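Local coordinates for uncharacterized NTF-2 like protein (Burkholderia xenovorans LB400, PDB 3EN8) that is of unknown function but has the SnoaL-like fold of the NTF2 superfamily, binds a calcium ion and pairs with a second copy of itself, at residues A[33-38]-A[44-49]; A[28-33]-A[94-99]; A[69-74]-A[78-83]; A[15-18]-A[24-27]. All coordinates share one frame; numbering follows the deposited sequence. Where two conformers were deposited one is given.

Contact 1. Residues A[33-38]-A[44-49]. With CA (calcium ion), chain B.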
loop_
_atom_site.group_PDB
_atom_site.type_symbol
_atom_site.label_atom_id
_atom_site.label_comp_id
_atom_site.label_asym_id
_atom_site.label_seq_id
_atom_site.Cartn_x
_atom_site.Cartn_y
_atom_site.Cartn_z
ATOM N N ASP A 33 20.943 5.274 6.663
ATOM C CA ASP A 33 20.894 5.460 5.220
ATOM C C ASP A 33 19.545 5.051 4.614
ATOM O O ASP A 33 19.431 4.813 3.415
ATOM C CB ASP A 33 22.021 4.693 4.539
ATOM C CG ASP A 33 23.364 5.079 5.069
ATOM O OD1 ASP A 33 23.706 6.253 4.993
ATOM O OD2 ASP A 33 24.029 4.204 5.611
ATOM N N ALA A 34 18.534 4.982 5.464
ATOM C CA ALA A 34 17.188 4.662 5.030
ATOM C C ALA A 34 16.790 5.585 3.882
ATOM O O ALA A 34 17.100 6.774 3.872
ATOM C CB ALA A 34 16.148 4.833 6.191
ATOM N N ILE A 35 16.063 4.997 2.950
ATOM C CA ILE A 35 15.403 5.737 1.856
ATOM C C ILE A 35 13.887 5.691 2.016
ATOM O O ILE A 35 13.318 4.709 2.486
ATOM C CB ILE A 35 15.850 5.259 0.440
ATOM C CG1 ILE A 35 15.533 3.781 0.208
ATOM C CG2 ILE A 35 17.368 5.491 0.300
ATOM C CD1 ILE A 35 15.721 3.246 -1.250
ATOM N N CYS A 36 13.266 6.798 1.628
ATOM C CA CYS A 36 11.821 6.928 1.652
ATOM C C CYS A 36 11.343 7.476 0.324
ATOM O O CYS A 36 11.733 8.558 -0.084
ATOM C CB CYS A 36 11.352 7.829 2.788
ATOM S SG CYS A 36 9.547 7.785 3.002
ATOM N N ASP A 37 10.498 6.686 -0.318
ATOM C CA ASP A 37 9.952 6.972 -1.666
ATOM C C ASP A 37 8.478 7.347 -1.618
ATOM O O ASP A 37 7.676 6.738 -0.903
ATOM C CB ASP A 37 10.055 5.727 -2.540
ATOM C CG ASP A 37 11.471 5.333 -2.877
ATOM O OD1 ASP A 37 12.406 6.141 -2.669
ATOM O OD2 ASP A 37 11.650 4.182 -3.363
ATOM N N TYR A 38 8.141 8.352 -2.415
ATOM C CA TYR A 38 6.780 8.705 -2.727
ATOM C C TYR A 38 6.534 8.438 -4.214
ATOM O O TYR A 38 6.778 9.323 -5.055
ATOM C CB TYR A 38 6.513 10.203 -2.452
ATOM C CG TYR A 38 6.894 10.707 -1.073
ATOM C CD1 TYR A 38 6.715 9.919 0.069
ATOM C CD2 TYR A 38 7.385 11.984 -0.900
ATOM C CE1 TYR A 38 7.032 10.385 1.319
ATOM C CE2 TYR A 38 7.707 12.465 0.357
ATOM C CZ TYR A 38 7.534 11.659 1.467
ATOM O OH TYR A 38 7.841 12.140 2.717
ATOM N N ARG A 44 12.367 10.587 -4.026
ATOM C CA ARG A 44 13.090 9.763 -3.082
ATOM C C ARG A 44 13.889 10.600 -2.071
ATOM O O ARG A 44 14.630 11.507 -2.433
ATOM C CB ARG A 44 13.970 8.781 -3.835
ATOM C CG ARG A 44 14.981 8.102 -2.957
ATOM C CD ARG A 44 15.663 6.947 -3.696
ATOM N NE ARG A 44 14.738 5.850 -3.910
ATOM C CZ ARG A 44 15.027 4.712 -4.518
ATOM N NH1 ARG A 44 16.235 4.498 -5.003
ATOM N NH2 ARG A 44 14.094 3.790 -4.647
ATOM N N ILE A 45 13.741 10.266 -0.795
ATOM C CA ILE A 45 14.482 10.942 0.272
ATOM C C ILE A 45 15.545 10.000 0.762
ATOM O O ILE A 45 15.258 8.849 1.034
ATOM C CB ILE A 45 13.542 11.351 1.440
ATOM C CG1 ILE A 45 12.500 12.357 0.949
ATOM C CG2 ILE A 45 14.333 11.925 2.637
ATOM C CD1 ILE A 45 11.325 12.567 1.881
ATOM N N LEU A 46 16.786 10.492 0.845
ATOM C CA LEU A 46 17.916 9.662 1.258
ATOM C C LEU A 46 18.433 10.078 2.630
ATOM O O LEU A 46 18.876 11.201 2.827
ATOM C CB LEU A 46 19.038 9.751 0.200
ATOM C CG LEU A 46 18.639 9.318 -1.231
ATOM C CD1 LEU A 46 19.242 10.217 -2.301
ATOM C CD2 LEU A 46 18.966 7.862 -1.515
ATOM N N GLY A 47 18.367 9.146 3.567
ATOM C CA GLY A 47 18.865 9.348 4.923
ATOM C C GLY A 47 17.870 9.722 5.975
ATOM O O GLY A 47 16.971 10.529 5.780
ATOM N N ARG A 48 18.057 9.095 7.119
ATOM C CA ARG A 48 17.240 9.324 8.300
ATOM C C ARG A 48 17.195 10.808 8.694
ATOM O O ARG A 48 16.146 11.345 9.045
ATOM C CB ARG A 48 17.804 8.478 9.444
ATOM C CG ARG A 48 17.037 8.554 10.734
ATOM C CD ARG A 48 17.589 7.569 11.755
ATOM N NE ARG A 48 19.046 7.541 11.795
ATOM C CZ ARG A 48 19.752 6.665 12.491
ATOM N NH1 ARG A 48 19.125 5.737 13.195
ATOM N NH2 ARG A 48 21.084 6.715 12.482
HETATM N N MSE A 49 18.338 11.471 8.591
HETATM C CA MSE A 49 18.456 12.857 9.027
HETATM C C MSE A 49 17.579 13.736 8.163
HETATM O O MSE A 49 16.830 14.571 8.652
HETATM C CB MSE A 49 19.912 13.339 8.933
HETATM C CG MSE A 49 20.067 14.810 9.224
HETATM SE SE MSE A 49 21.897 15.395 8.963
HETATM C CE MSE A 49 21.856 15.518 7.011
HETATM CA CA CA B . 25.892 5.216 6.757
HETATM O O HOH W 1 26.092 7.214 5.551
#
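Arg44 and Asp37 meet across the antiparallel beta hairpin of strands 34-38 and 43-46, which forms one margin of this subunit's mixed sheet in the NTF2-like fold. With CG anti to the backbone N (chi1 167°), the arginine chain runs out alongside the aspartate on the same face of the sheet. Its CB lies 3.3 Å from Asp37 OD1, CG and CD stay close to that oxygen, and a bend at chi3 turns the head inward. NE then donates to Asp37 OD1 at 2.7 Å and NH2 to Asp37 OD2 at 2.8 Å, a side-on, two-pronged salt bridge. Both oxygens are met on their syn side, with the two flat groups nearly coplanar (10°). Asp37 OD2 is also hydrogen-bonded to His105 NE2 of strand 102-111, a second hold on the carboxylate's rotation. Over one face of the guanidinium sits Ile35 CD1, 3.6 Å from Arg44 CZ. On the other side of the hairpin Ile45 CD1 approaches the hydroxyl end of Tyr38, backed by Leu51 and Leu54. Arg44 and Ile45 continue the sheet into an antiparallel ladder with the second subunit. At the N-cap of helix 48-57, Gly47 N donates to Ala34 O (2.7 Å). At the corner before strand 34-38, Asp33 OD2 binds calcium at 2.4 Å, while its OD1 accepts from a calcium-bound water at 2.6 Å.

Contact 2. Residues A[28-33]-A[94-99]. With CA (calcium ion), chain B.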
loop_
_atom_site.group_PDB
_atom_site.type_symbol
_atom_site.label_atom_id
_atom_site.label_comp_id
_atom_site.label_asym_id
_atom_site.label_seq_id
_atom_site.Cartn_x
_atom_site.Cartn_y
_atom_site.Cartn_z
ATOM N N ASP A 28 13.582 6.856 15.055
ATOM C CA ASP A 28 14.474 5.918 15.736
ATOM C C ASP A 28 14.570 4.611 14.979
ATOM O O ASP A 28 15.576 3.905 15.009
ATOM C CB ASP A 28 13.962 5.609 17.138
ATOM C CG ASP A 28 14.843 4.623 17.858
ATOM O OD1 ASP A 28 16.005 4.996 18.103
ATOM O OD2 ASP A 28 14.391 3.491 18.158
ATOM N N ILE A 29 13.482 4.309 14.297
ATOM C CA ILE A 29 13.291 2.989 13.647
ATOM C C ILE A 29 14.124 2.813 12.376
ATOM O O ILE A 29 14.273 1.709 11.866
ATOM C CB ILE A 29 11.782 2.693 13.343
ATOM C CG1 ILE A 29 11.546 1.179 13.280
ATOM C CG2 ILE A 29 11.324 3.401 12.014
ATOM C CD1 ILE A 29 10.022 0.767 13.175
ATOM N N TYR A 30 14.683 3.906 11.862
ATOM C CA TYR A 30 15.365 3.861 10.538
ATOM C C TYR A 30 16.840 3.588 10.627
ATOM O O TYR A 30 17.539 4.071 11.502
ATOM C CB TYR A 30 15.197 5.160 9.709
ATOM C CG TYR A 30 13.767 5.486 9.434
ATOM C CD1 TYR A 30 13.103 4.924 8.346
ATOM C CD2 TYR A 30 13.056 6.369 10.277
ATOM C CE1 TYR A 30 11.759 5.189 8.106
ATOM C CE2 TYR A 30 11.724 6.666 10.030
ATOM C CZ TYR A 30 11.076 6.088 8.946
ATOM O OH TYR A 30 9.747 6.327 8.694
ATOM N N ASP A 31 17.321 2.818 9.672
ATOM C CA ASP A 31 18.756 2.847 9.399
ATOM C C ASP A 31 19.169 4.267 9.046
ATOM O O ASP A 31 18.398 5.018 8.482
ATOM C CB ASP A 31 19.099 1.945 8.226
ATOM C CG ASP A 31 20.581 1.826 8.007
ATOM O OD1 ASP A 31 21.209 1.024 8.717
ATOM O OD2 ASP A 31 21.121 2.506 7.113
ATOM N N ASP A 32 20.428 4.587 9.303
ATOM C CA ASP A 32 20.944 5.923 8.978
ATOM C C ASP A 32 20.783 6.280 7.509
ATOM O O ASP A 32 20.506 7.432 7.155
ATOM C CB ASP A 32 22.397 6.092 9.426
ATOM C CG ASP A 32 23.384 5.306 8.568
ATOM O OD1 ASP A 32 23.026 4.187 8.123
ATOM O OD2 ASP A 32 24.536 5.807 8.339
ATOM N N ASP A 33 20.943 5.274 6.663
ATOM C CA ASP A 33 20.894 5.460 5.220
ATOM C C ASP A 33 19.545 5.051 4.614
ATOM O O ASP A 33 19.431 4.813 3.415
ATOM C CB ASP A 33 22.021 4.693 4.539
ATOM C CG ASP A 33 23.364 5.079 5.069
ATOM O OD1 ASP A 33 23.706 6.253 4.993
ATOM O OD2 ASP A 33 24.029 4.204 5.611
ATOM N N SER A 94 2.157 2.715 4.374
ATOM C CA SER A 94 3.577 2.728 4.493
ATOM C C SER A 94 4.101 1.278 4.408
ATOM O O SER A 94 3.799 0.446 5.298
ATOM C CB SER A 94 4.002 3.345 5.845
ATOM O OG SER A 94 5.353 3.082 6.199
ATOM N N ILE A 95 4.895 1.054 3.390
ATOM C CA ILE A 95 5.513 -0.247 3.129
ATOM C C ILE A 95 6.939 -0.161 3.617
ATOM O O ILE A 95 7.709 0.672 3.112
ATOM C CB ILE A 95 5.500 -0.609 1.615
ATOM C CG1 ILE A 95 4.131 -0.503 0.997
ATOM C CG2 ILE A 95 6.169 -1.984 1.400
ATOM C CD1 ILE A 95 4.199 -0.305 -0.535
HETATM N N MSE A 96 7.309 -0.983 4.598
HETATM C CA MSE A 96 8.662 -0.895 5.163
HETATM C C MSE A 96 9.436 -2.181 5.022
HETATM O O MSE A 96 8.952 -3.260 5.320
HETATM C CB MSE A 96 8.658 -0.480 6.634
HETATM C CG MSE A 96 8.265 0.992 6.864
HETATM SE SE MSE A 96 7.903 1.241 8.752
HETATM C CE MSE A 96 7.801 3.161 8.732
ATOM N N GLU A 97 10.665 -2.006 4.579
ATOM C CA GLU A 97 11.643 -3.116 4.520
ATOM C C GLU A 97 12.708 -2.914 5.567
ATOM O O GLU A 97 13.375 -1.864 5.644
ATOM C CB GLU A 97 12.270 -3.154 3.156
ATOM C CG GLU A 97 11.292 -3.280 2.043
ATOM C CD GLU A 97 11.870 -2.798 0.746
ATOM O OE1 GLU A 97 12.846 -3.404 0.271
ATOM O OE2 GLU A 97 11.354 -1.801 0.218
ATOM N N PHE A 98 12.855 -3.968 6.361
ATOM C CA PHE A 98 13.755 -4.049 7.484
ATOM C C PHE A 98 14.995 -4.890 7.182
ATOM O O PHE A 98 14.987 -5.856 6.405
ATOM C CB PHE A 98 13.046 -4.676 8.734
ATOM C CG PHE A 98 12.083 -3.743 9.450
ATOM C CD1 PHE A 98 10.842 -3.444 8.912
ATOM C CD2 PHE A 98 12.431 -3.175 10.657
ATOM C CE1 PHE A 98 9.990 -2.601 9.556
ATOM C CE2 PHE A 98 11.568 -2.298 11.311
ATOM C CZ PHE A 98 10.337 -2.037 10.764
ATOM N N ARG A 99 16.064 -4.464 7.811
ATOM C CA ARG A 99 17.296 -5.260 7.911
ATOM C C ARG A 99 17.939 -5.009 9.249
ATOM O O ARG A 99 18.154 -3.877 9.671
ATOM C CB ARG A 99 18.282 -4.920 6.802
ATOM C CG ARG A 99 17.690 -4.957 5.395
HETATM CA CA CA B . 25.892 5.216 6.757
HETATM O O HOH W 2 19.757 -1.732 8.856
HETATM O O HOH W 1 26.092 7.214 5.551
#
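Ile29 meets Phe98 at the edge of its ring, CD1 lying 3.7 Å from CZ near the ring plane, and the two side chains cross at about a right angle. The isoleucine reaches there because CG1 stands anti to the backbone N (chi1 -155°), which directs the longer branch at strand 88-99. Its other branch serves the neighbouring residue: CG2 lies over the centre of one face of the Tyr30 ring, 3.8 Å above the plane. The second touch across the contact is Met96, a selenomethionine, whose extended chain brings CE to 3.7 Å from Tyr30 OH. Next outward come the groups that fix these side chains. Tyr30 OH is hydrogen-bonded to Glu106 and Arg55, and the other carboxylate oxygen of Glu106 bonds to Ser94 OG, so the phenol is tied both to the sheet and to helix 48-57. Helix 3-20 packs on Ile29, Met96 and Phe98, as expected where the long helix of an NTF2-like fold lies against its curved sheet. Farther along, a water bridges Asp31 OD1 (3.1 Å) and Arg99 O (2.8 Å). Asp31 OD2 accepts from Asp33 N at 2.8 Å, an Asx turn that bends the chain at the corner. That turn presents Asp32 OD2 to the calcium ion at 2.2 Å, where it joins Asp33. The direct contacts between the segments are thus van der Waals touches, without a direct hydrogen bond, while the adjoining turn supplies two carboxylates that would be expected to offset the charge of the metal.

Contact 3. Residues A[69-74]-A[78-83]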
loop_
_atom_site.group_PDB
_atom_site.type_symbol
_atom_site.label_atom_id
_atom_site.label_comp_id
_atom_site.label_asym_id
_atom_site.label_seq_id
_atom_site.Cartn_x
_atom_site.Cartn_y
_atom_site.Cartn_z
ATOM N N ARG A 69 -4.471 -0.838 10.303
ATOM C CA ARG A 69 -3.947 -2.223 10.327
ATOM C C ARG A 69 -2.451 -2.274 10.079
ATOM O O ARG A 69 -1.922 -1.550 9.243
ATOM C CB ARG A 69 -4.631 -3.066 9.256
ATOM C CG ARG A 69 -4.258 -4.536 9.315
ATOM C CD ARG A 69 -5.043 -5.354 8.327
ATOM N NE ARG A 69 -4.793 -6.781 8.583
ATOM C CZ ARG A 69 -5.089 -7.736 7.718
ATOM N NH1 ARG A 69 -5.606 -7.416 6.538
ATOM N NH2 ARG A 69 -4.844 -8.991 8.008
ATOM N N ILE A 70 -1.786 -3.188 10.798
ATOM C CA ILE A 70 -0.378 -3.496 10.542
ATOM C C ILE A 70 -0.241 -4.991 10.271
ATOM O O ILE A 70 -0.728 -5.810 11.010
ATOM C CB ILE A 70 0.550 -3.116 11.730
ATOM C CG1 ILE A 70 0.487 -1.628 12.041
ATOM C CG2 ILE A 70 2.029 -3.540 11.464
ATOM C CD1 ILE A 70 0.893 -1.255 13.511
ATOM N N GLN A 71 0.368 -5.280 9.138
ATOM C CA GLN A 71 0.696 -6.667 8.725
ATOM C C GLN A 71 2.174 -6.775 8.494
ATOM O O GLN A 71 2.825 -5.827 8.082
ATOM C CB GLN A 71 -0.012 -7.039 7.413
ATOM C CG GLN A 71 -1.521 -7.039 7.474
ATOM C CD GLN A 71 -2.094 -7.481 6.172
ATOM O OE1 GLN A 71 -2.108 -8.680 5.873
ATOM N NE2 GLN A 71 -2.495 -6.542 5.357
ATOM N N GLY A 72 2.712 -7.951 8.771
ATOM C CA GLY A 72 4.114 -8.140 8.535
ATOM C C GLY A 72 4.480 -9.587 8.573
ATOM O O GLY A 72 3.869 -10.406 9.264
ATOM N N GLU A 73 5.460 -9.871 7.770
ATOM C CA GLU A 73 6.117 -11.197 7.758
ATOM C C GLU A 73 7.603 -10.994 7.528
ATOM O O GLU A 73 8.009 -10.298 6.629
ATOM C CB GLU A 73 5.506 -12.068 6.659
ATOM C CG GLU A 73 6.170 -13.378 6.495
ATOM C CD GLU A 73 5.877 -14.329 7.623
ATOM O OE1 GLU A 73 4.976 -14.036 8.443
ATOM O OE2 GLU A 73 6.575 -15.362 7.685
ATOM N N GLY A 74 8.419 -11.598 8.379
ATOM C CA GLY A 74 9.867 -11.442 8.255
ATOM C C GLY A 74 10.280 -9.986 8.285
ATOM O O GLY A 74 10.046 -9.277 9.287
ATOM N N ILE A 78 3.781 -3.672 6.435
ATOM C CA ILE A 78 2.877 -2.711 5.836
ATOM C C ILE A 78 1.808 -2.207 6.787
ATOM O O ILE A 78 1.045 -2.954 7.394
ATOM C CB ILE A 78 2.283 -3.220 4.508
ATOM C CG1 ILE A 78 1.530 -2.074 3.834
ATOM C CG2 ILE A 78 1.412 -4.485 4.685
ATOM C CD1 ILE A 78 1.081 -2.417 2.423
ATOM N N THR A 79 1.802 -0.898 6.889
ATOM C CA THR A 79 0.924 -0.187 7.811
ATOM C C THR A 79 -0.049 0.628 6.984
ATOM O O THR A 79 0.332 1.398 6.095
ATOM C CB THR A 79 1.686 0.733 8.816
ATOM O OG1 THR A 79 2.618 -0.012 9.586
ATOM C CG2 THR A 79 0.677 1.462 9.741
ATOM N N GLU A 80 -1.314 0.407 7.300
ATOM C CA GLU A 80 -2.417 1.169 6.771
ATOM C C GLU A 80 -2.892 2.084 7.866
ATOM O O GLU A 80 -3.158 1.652 8.989
ATOM C CB GLU A 80 -3.568 0.240 6.341
ATOM C CG GLU A 80 -3.260 -0.731 5.171
ATOM C CD GLU A 80 -4.341 -1.741 5.038
ATOM O OE1 GLU A 80 -5.457 -1.317 4.675
ATOM O OE2 GLU A 80 -4.076 -2.942 5.318
ATOM N N TYR A 81 -2.997 3.348 7.551
ATOM C CA TYR A 81 -3.315 4.337 8.616
ATOM C C TYR A 81 -3.878 5.550 7.988
ATOM O O TYR A 81 -3.765 5.729 6.810
ATOM C CB TYR A 81 -2.100 4.691 9.480
ATOM C CG TYR A 81 -0.884 5.369 8.822
ATOM C CD1 TYR A 81 0.024 4.637 8.032
ATOM C CD2 TYR A 81 -0.617 6.701 9.022
ATOM C CE1 TYR A 81 1.116 5.240 7.465
ATOM C CE2 TYR A 81 0.505 7.323 8.463
ATOM C CZ TYR A 81 1.384 6.577 7.669
ATOM O OH TYR A 81 2.503 7.215 7.107
ATOM N N SER A 82 -4.508 6.368 8.820
ATOM C CA SER A 82 -5.074 7.648 8.389
ATOM C C SER A 82 -4.330 8.800 9.083
ATOM O O SER A 82 -3.935 8.737 10.268
ATOM C CB SER A 82 -6.576 7.716 8.713
ATOM O OG SER A 82 -7.292 6.775 7.942
ATOM N N ILE A 83 -4.071 9.824 8.293
ATOM C CA ILE A 83 -3.537 11.079 8.795
ATOM C C ILE A 83 -4.458 12.220 8.355
ATOM O O ILE A 83 -5.076 12.150 7.297
ATOM C CB ILE A 83 -2.105 11.322 8.271
ATOM C CG1 ILE A 83 -2.064 11.529 6.768
ATOM C CG2 ILE A 83 -1.200 10.152 8.639
ATOM C CD1 ILE A 83 -0.674 11.815 6.231
HETATM O O HOH W 3 -5.827 -4.898 5.001
#
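Arg69 and Glu80 exchange two backbone hydrogen bonds, Glu80 N to Arg69 O at 2.8 Å and Arg69 N to Glu80 O at 3.1 Å. Two residues along, Gln71 N gives to Ile78 O at 3.0 Å and Ile78 N to Gln71 O at 2.9 Å. All four are close to straight, the first at 174°, and between these hydrogen-bonded pairs sits the non-hydrogen-bonded pair Ile70 and Thr79. This is the antiparallel beta hairpin of strands 64-73 and 76-85, at the opposite margin of the subunit's sheet from strand 43-46. Its side-chain packing divides by face. Toward helix 3-20, Ile70 and Thr79 lie side by side and point the same way, with Ile70 CG1 3.6 Å from Thr79 OG1; Leu11 and Trp15 close over the isoleucine, and Trp15 NE1 makes a weak hydrogen bond to the threonine oxygen. On the reverse face Ile78 CG2 rests 4.0 Å from Gln71 CB, and Ile78 also packs on Ile78 of the second subunit. Polar links gather on that same dimer-facing surface. The Arg69 chain starts with CG anti to the backbone N (chi1 -174°) and stays extended to NE, beside Glu80 but with the guanidinium and carboxylate planes 53° apart. Instead of a direct salt bridge, a water accepts from Arg69 NH1 (3.0 Å) and donates to Glu80 OE2 (2.6 Å). The main polar partners come from the second subunit: its Glu97 forms a salt bridge with Arg69 NH1, and its Tyr109 hydroxyl bonds to Glu80 OE1.

Contact 4. Residues A[15-18]-A[24-27]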
loop_
_atom_site.group_PDB
_atom_site.type_symbol
_atom_site.label_atom_id
_atom_site.label_comp_id
_atom_site.label_asym_id
_atom_site.label_seq_id
_atom_site.Cartn_x
_atom_site.Cartn_y
_atom_site.Cartn_z
ATOM N N TRP A 15 4.566 4.653 15.299
ATOM C CA TRP A 15 3.331 5.318 14.896
ATOM C C TRP A 15 2.812 6.195 16.023
ATOM O O TRP A 15 2.222 7.248 15.792
ATOM C CB TRP A 15 2.245 4.326 14.457
ATOM C CG TRP A 15 2.672 3.592 13.210
ATOM C CD1 TRP A 15 2.766 2.265 13.073
ATOM C CD2 TRP A 15 3.123 4.173 11.966
ATOM N NE1 TRP A 15 3.246 1.944 11.801
ATOM C CE2 TRP A 15 3.459 3.105 11.107
ATOM C CE3 TRP A 15 3.271 5.496 11.492
ATOM C CZ2 TRP A 15 3.955 3.308 9.821
ATOM C CZ3 TRP A 15 3.725 5.685 10.224
ATOM C CH2 TRP A 15 4.090 4.595 9.409
ATOM N N GLN A 16 3.050 5.753 17.249
ATOM C CA GLN A 16 2.706 6.579 18.408
ATOM C C GLN A 16 3.475 7.876 18.368
ATOM O O GLN A 16 2.964 8.961 18.717
ATOM C CB GLN A 16 3.011 5.849 19.725
ATOM C CG GLN A 16 2.028 4.733 20.043
ATOM C CD GLN A 16 0.642 5.250 20.439
ATOM O OE1 GLN A 16 0.436 6.452 20.628
ATOM N NE2 GLN A 16 -0.306 4.328 20.597
ATOM N N ALA A 17 4.724 7.750 17.975
ATOM C CA ALA A 17 5.620 8.918 17.889
ATOM C C ALA A 17 5.134 9.873 16.825
ATOM O O ALA A 17 5.144 11.124 17.001
ATOM C CB ALA A 17 7.045 8.508 17.628
ATOM N N SER A 18 4.667 9.288 15.734
ATOM C CA SER A 18 4.168 10.077 14.609
ATOM C C SER A 18 2.903 10.858 15.001
ATOM O O SER A 18 2.738 12.032 14.652
ATOM C CB SER A 18 3.932 9.159 13.402
ATOM O OG SER A 18 3.476 9.874 12.280
ATOM N N ASP A 24 11.867 12.818 16.908
ATOM C CA ASP A 24 13.062 12.036 17.253
ATOM C C ASP A 24 12.648 10.575 17.355
ATOM O O ASP A 24 13.242 9.692 16.743
ATOM C CB ASP A 24 13.695 12.481 18.580
ATOM C CG ASP A 24 14.601 13.682 18.432
ATOM O OD1 ASP A 24 14.940 14.042 17.283
ATOM O OD2 ASP A 24 14.970 14.274 19.484
ATOM N N ALA A 25 11.606 10.345 18.132
ATOM C CA ALA A 25 11.139 8.979 18.395
ATOM C C ALA A 25 10.660 8.358 17.093
ATOM O O ALA A 25 10.850 7.170 16.834
ATOM C CB ALA A 25 10.023 8.959 19.461
ATOM N N GLU A 26 10.076 9.209 16.268
ATOM C CA GLU A 26 9.499 8.787 14.998
ATOM C C GLU A 26 10.566 8.278 14.049
ATOM O O GLU A 26 10.265 7.542 13.120
ATOM C CB GLU A 26 8.715 9.919 14.341
ATOM C CG GLU A 26 7.962 9.507 13.109
ATOM C CD GLU A 26 7.228 10.650 12.447
ATOM O OE1 GLU A 26 7.359 11.784 12.911
ATOM O OE2 GLU A 26 6.494 10.383 11.479
ATOM N N HIS A 27 11.819 8.670 14.283
ATOM C CA HIS A 27 12.862 8.314 13.323
ATOM C C HIS A 27 13.883 7.363 13.872
ATOM O O HIS A 27 14.849 7.017 13.218
ATOM C CB HIS A 27 13.436 9.557 12.653
ATOM C CG HIS A 27 12.427 10.231 11.790
ATOM N ND1 HIS A 27 11.498 11.111 12.301
ATOM C CD2 HIS A 27 12.124 10.085 10.479
ATOM C CE1 HIS A 27 10.696 11.512 11.328
ATOM N NE2 HIS A 27 11.046 10.899 10.218
HETATM O O HOH W 4 4.582 13.596 13.496
#
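Ser18 and Glu26 come together through matching first torsions, OG of the serine and CG of the glutamate each standing opposite the backbone N of its own residue (chi1 -179° and -173°). The glutamate then stays extended, carrying its carboxylate along the flank of the serine. Ser18 OG approaches Glu26 OE2 at 3.2 Å, and the serine CB lies 3.4 Å from that same oxygen. The other carboxylate oxygen takes a weak bond from a water at 3.4 Å from Glu26 OE1; this water donates more firmly to Ser18 O at 2.7 Å. Within the SnoaL-like domain, the short helix 23-26 here folds back, after a tight connection, against the C-terminal part of helix 3-20. Small residues allow the close approach: Ala17 CB touches Ala25 CB at 3.5 Å and sits 3.4 Å from Glu26 N, so the methyl group of the long helix packs against the backbone of the short one. That short helix is weakly bonded, but His27 N still donates to Asp24 O at 3.0 Å. Behind Ser18 lies Phe65 of strand 64-73, and Trp15, one turn earlier, turns its indole to the sheet, where its ring meets that of Tyr81. On the far side of the turn His27 packs on Leu51 and Arg55 of helix 48-57, while its ND1 is hydrogen-bonded to Phe23 O.

How the contacts relate
Contacts 1 and 3 are hairpins at opposite margins of the same sheet, about 19 Å apart between centres, and both border the second subunit: contact 1 continues the sheet there, while contact 3 offers a face. Contacts 2, 3 and 4 are buried, contact 1 only partly; 2 and 4 involve few residues, one mostly apolar, the other a close alanine packing beside a carboxylate. Asp33 and the calcium ion belong to contacts 1 and 2 alike, and Arg48 N probably bonds to Asp32 O between them. Contact 2 also borders contact 3 through adjacent strands, Ser94 N lying 2.8 Å from Thr79 O. Trp15 of contact 4 touches both, packing on Met96 and Tyr81.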